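AclR protein (Streptomyces galilaeus, PDB 2GEY) probably acts as a hydroxylase in the biosynthesis of aromatic polyketide antibiotics, although it belongs to the SnoaL-like polyketide cyclase family. Local coordinates at residues S2-V14 with V65-L77. Residues are numbered along the deposited sequence; the frame is centred on the assembly and turned at random.
Sequences SMAERKALCLEMV and VKSIMAEEDRVAL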
# COMPACT_ATOMS: atom_id res chain seq x y z
N SER A 2 -11.90 -3.99 24.19
CA SER A 2 -12.69 -4.52 23.05
C SER A 2 -12.19 -3.91 21.76
O SER A 2 -11.47 -2.92 21.78
CB SER A 2 -14.16 -4.13 23.23
OG SER A 2 -14.31 -2.75 22.99
N MET A 3 -12.62 -4.49 20.64
CA MET A 3 -12.28 -3.95 19.32
C MET A 3 -12.73 -2.50 19.18
O MET A 3 -12.00 -1.67 18.68
CB MET A 3 -12.91 -4.81 18.22
CG MET A 3 -12.28 -6.18 18.07
SD MET A 3 -13.06 -7.19 16.80
CE MET A 3 -14.51 -7.76 17.68
N ALA A 4 -13.95 -2.21 19.65
CA ALA A 4 -14.50 -0.85 19.58
C ALA A 4 -13.62 0.15 20.33
O ALA A 4 -13.35 1.24 19.84
CB ALA A 4 -15.90 -0.84 20.13
N GLU A 5 -13.16 -0.24 21.52
CA GLU A 5 -12.32 0.63 22.34
C GLU A 5 -10.95 0.85 21.71
O GLU A 5 -10.41 1.96 21.74
CB GLU A 5 -12.18 0.06 23.75
CG GLU A 5 -13.48 0.20 24.53
CD GLU A 5 -13.64 -0.81 25.65
OE1 GLU A 5 -12.76 -1.68 25.86
OE2 GLU A 5 -14.68 -0.69 26.34
N ARG A 6 -10.38 -0.21 21.14
CA ARG A 6 -9.08 -0.10 20.50
C ARG A 6 -9.16 0.77 19.24
O ARG A 6 -8.26 1.57 18.98
CB ARG A 6 -8.47 -1.47 20.22
CG ARG A 6 -8.07 -2.19 21.50
CD ARG A 6 -7.40 -3.52 21.24
NE ARG A 6 -8.35 -4.57 20.90
CZ ARG A 6 -9.06 -5.29 21.77
NH1 ARG A 6 -8.96 -5.07 23.07
NH2 ARG A 6 -9.88 -6.23 21.34
N LYS A 7 -10.24 0.64 18.47
CA LYS A 7 -10.49 1.57 17.35
C LYS A 7 -10.54 3.02 17.83
O LYS A 7 -9.89 3.90 17.26
CB LYS A 7 -11.76 1.21 16.59
CG LYS A 7 -11.60 -0.07 15.77
CD LYS A 7 -12.75 -0.30 14.80
CE LYS A 7 -14.03 -0.72 15.48
NZ LYS A 7 -15.02 -1.25 14.47
N ALA A 8 -11.28 3.26 18.91
CA ALA A 8 -11.38 4.61 19.47
C ALA A 8 -10.02 5.15 19.87
O ALA A 8 -9.71 6.31 19.61
CB ALA A 8 -12.34 4.62 20.66
N LEU A 9 -9.18 4.32 20.50
CA LEU A 9 -7.84 4.77 20.88
C LEU A 9 -7.00 5.11 19.65
O LEU A 9 -6.31 6.12 19.61
CB LEU A 9 -7.13 3.72 21.74
CG LEU A 9 -7.70 3.59 23.16
CD1 LEU A 9 -7.21 2.31 23.81
CD2 LEU A 9 -7.34 4.82 24.00
N CYS A 10 -7.10 4.28 18.61
CA CYS A 10 -6.39 4.58 17.35
C CYS A 10 -6.85 5.90 16.73
O CYS A 10 -6.05 6.67 16.20
CB CYS A 10 -6.57 3.43 16.36
SG CYS A 10 -5.69 1.94 16.86
N LEU A 11 -8.13 6.18 16.82
CA LEU A 11 -8.64 7.43 16.28
C LEU A 11 -8.22 8.63 17.12
O LEU A 11 -8.12 9.74 16.62
CB LEU A 11 -10.16 7.35 16.11
CG LEU A 11 -10.61 6.34 15.05
CD1 LEU A 11 -12.11 6.27 15.00
CD2 LEU A 11 -10.06 6.69 13.66
N GLU A 12 -7.91 8.39 18.39
CA GLU A 12 -7.31 9.44 19.22
C GLU A 12 -5.89 9.75 18.80
O GLU A 12 -5.45 10.91 18.85
CB GLU A 12 -7.39 9.09 20.71
CG GLU A 12 -8.80 9.16 21.27
CD GLU A 12 -9.48 10.46 20.94
OE1 GLU A 12 -9.13 11.50 21.55
OE2 GLU A 12 -10.36 10.46 20.04
N MET A 13 -5.16 8.72 18.39
CA MET A 13 -3.83 8.90 17.83
C MET A 13 -3.90 9.67 16.50
O MET A 13 -3.11 10.57 16.27
CB MET A 13 -3.15 7.54 17.68
CG MET A 13 -2.92 6.86 19.00
SD MET A 13 -2.29 5.18 18.82
CE MET A 13 -0.55 5.49 18.69
N VAL A 14 -4.87 9.34 15.65
CA VAL A 14 -5.12 10.13 14.43
C VAL A 14 -5.43 11.60 14.79
O VAL A 14 -4.88 12.53 14.20
CB VAL A 14 -6.28 9.52 13.59
CG1 VAL A 14 -6.65 10.43 12.43
CG2 VAL A 14 -5.90 8.14 13.05
N VAL A 65 -8.99 9.15 7.60
CA VAL A 65 -9.17 7.71 7.75
C VAL A 65 -10.19 7.23 6.71
O VAL A 65 -11.38 7.56 6.77
CB VAL A 65 -9.58 7.32 9.19
CG1 VAL A 65 -9.80 5.82 9.30
CG2 VAL A 65 -8.52 7.81 10.18
N LYS A 66 -9.70 6.49 5.72
CA LYS A 66 -10.56 5.96 4.67
C LYS A 66 -11.26 4.68 5.13
O LYS A 66 -12.39 4.38 4.71
CB LYS A 66 -9.74 5.67 3.42
CG LYS A 66 -8.97 6.86 2.86
CD LYS A 66 -9.85 8.05 2.51
CE LYS A 66 -10.80 7.77 1.38
NZ LYS A 66 -11.49 9.03 0.91
N SER A 67 -10.56 3.90 5.94
CA SER A 67 -11.15 2.69 6.51
C SER A 67 -10.44 2.33 7.80
O SER A 67 -9.26 2.62 7.99
CB SER A 67 -11.08 1.52 5.52
OG SER A 67 -9.82 0.86 5.58
N ILE A 68 -11.18 1.70 8.70
CA ILE A 68 -10.64 1.20 9.96
C ILE A 68 -11.23 -0.20 10.19
O ILE A 68 -12.39 -0.47 9.87
CB ILE A 68 -10.89 2.19 11.14
CG1 ILE A 68 -10.23 1.67 12.41
CG2 ILE A 68 -12.38 2.48 11.36
CD1 ILE A 68 -10.07 2.74 13.48
N MET A 69 -10.39 -1.11 10.68
CA MET A 69 -10.78 -2.49 10.87
C MET A 69 -10.12 -2.97 12.14
O MET A 69 -9.03 -2.53 12.46
CB MET A 69 -10.29 -3.31 9.68
CG MET A 69 -10.73 -4.74 9.67
SD MET A 69 -10.09 -5.61 8.22
CE MET A 69 -10.64 -4.49 6.92
N ALA A 70 -10.80 -3.86 12.86
CA ALA A 70 -10.26 -4.44 14.08
C ALA A 70 -10.61 -5.92 14.17
O ALA A 70 -11.71 -6.33 13.80
CB ALA A 70 -10.78 -3.71 15.29
N GLU A 71 -9.65 -6.70 14.66
CA GLU A 71 -9.85 -8.12 14.94
C GLU A 71 -8.86 -8.52 16.02
O GLU A 71 -7.71 -8.07 16.02
CB GLU A 71 -9.65 -8.98 13.69
CG GLU A 71 -10.18 -10.42 13.83
CD GLU A 71 -10.01 -11.27 12.57
OE1 GLU A 71 -9.21 -10.90 11.70
OE2 GLU A 71 -10.69 -12.31 12.44
N GLU A 72 -9.32 -9.36 16.95
CA GLU A 72 -8.49 -9.76 18.07
C GLU A 72 -7.92 -8.51 18.76
O GLU A 72 -8.66 -7.59 19.10
CB GLU A 72 -7.36 -10.69 17.57
CG GLU A 72 -7.83 -11.86 16.73
CD GLU A 72 -6.67 -12.71 16.28
OE1 GLU A 72 -5.96 -12.30 15.34
OE2 GLU A 72 -6.44 -13.76 16.90
N ASP A 73 -6.59 -8.46 18.93
CA ASP A 73 -5.93 -7.33 19.61
C ASP A 73 -5.33 -6.30 18.64
O ASP A 73 -4.56 -5.42 19.05
CB ASP A 73 -4.85 -7.84 20.58
CG ASP A 73 -3.85 -8.81 19.93
OD1 ASP A 73 -3.95 -9.10 18.71
OD2 ASP A 73 -2.97 -9.33 20.66
N ARG A 74 -5.72 -6.38 17.36
CA ARG A 74 -5.17 -5.53 16.33
C ARG A 74 -6.19 -4.56 15.73
O ARG A 74 -7.40 -4.83 15.73
CB ARG A 74 -4.59 -6.39 15.21
CG ARG A 74 -3.35 -7.16 15.63
CD ARG A 74 -2.79 -7.99 14.48
NE ARG A 74 -3.64 -9.14 14.19
CZ ARG A 74 -4.17 -9.45 13.00
NH1 ARG A 74 -3.95 -8.73 11.91
NH2 ARG A 74 -4.93 -10.53 12.90
N VAL A 75 -5.68 -3.45 15.22
CA VAL A 75 -6.46 -2.47 14.47
C VAL A 75 -5.63 -2.07 13.25
O VAL A 75 -4.41 -1.94 13.35
CB VAL A 75 -6.77 -1.22 15.31
CG1 VAL A 75 -7.65 -0.24 14.52
CG2 VAL A 75 -7.45 -1.60 16.63
N ALA A 76 -6.29 -1.88 12.11
CA ALA A 76 -5.64 -1.39 10.89
C ALA A 76 -6.42 -0.20 10.33
O ALA A 76 -7.66 -0.23 10.27
CB ALA A 76 -5.55 -2.49 9.84
N LEU A 77 -5.69 0.83 9.92
CA LEU A 77 -6.29 2.05 9.39
C LEU A 77 -5.68 2.31 8.03
O LEU A 77 -4.46 2.33 7.89
CB LEU A 77 -5.98 3.25 10.28
CG LEU A 77 -6.53 3.14 11.71
CD1 LEU A 77 -5.51 2.46 12.60
CD2 LEU A 77 -6.85 4.51 12.24
O HOH W 1 -8.86 -5.05 18.12
O HOH W 2 -14.78 -1.07 11.37
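Arg6 reaches from the first turn of helix 3-14 to the hairpin turn between strands 65-71 and 74-77. Its chain is extended from CA to CD, then bends about CG-CD (chi3 -78°), which carries the guanidinium to the type II' turn from Glu71 to Arg74. There NH2 gives a weak hydrogen bond to Glu72 O (2.9 Å, N-H...O 127°). A water in the guanidinium plane accepts from Arg6 NE at 2.9 Å and donates to both Glu72 O and Arg74 O. Glu72 O is thus reached by the guanidinium both directly, by the weak bond, and through the water; Ser2 O lies over one face of the Arg6 guanidinium. Nearer the backbone, Arg6 CB rests on Val75 CG2 (3.7 Å).

The next residue, Lys7, lies across Ile68, its CB and CG against CD1, while CG also meets Ala70 CB at 3.8 Å. Met3 CB covers the same Ala70 methyl, and its SD extends to Ala70 O (3.4 Å). With its aliphatic part packed this way, Lys7 sends NZ to a water bound by Ile68 O and to a salt bridge with Glu71 of the second subunit. Cys10 SG sits against Val75 CB. Farther on, Leu11 CD2 meets Ile68 CD1 tip to tip, and Val14 likewise points CG2 at Leu77 CD2 (3.8 Å) while crossing Val65.

Axis separations of 8.3 and 8.5 Å from strands 65-71 and 74-77 show the helix lying over both, at 140° to the direction of the first. This helix-on-sheet packing belongs to the alpha+beta barrel of the NTF2-like fold. Strand 62-71 is the outermost within the chain; beyond strand 74-84, the helix also touches strand 98-110, through Cys10 on Leu107 and Arg6 on Phe109.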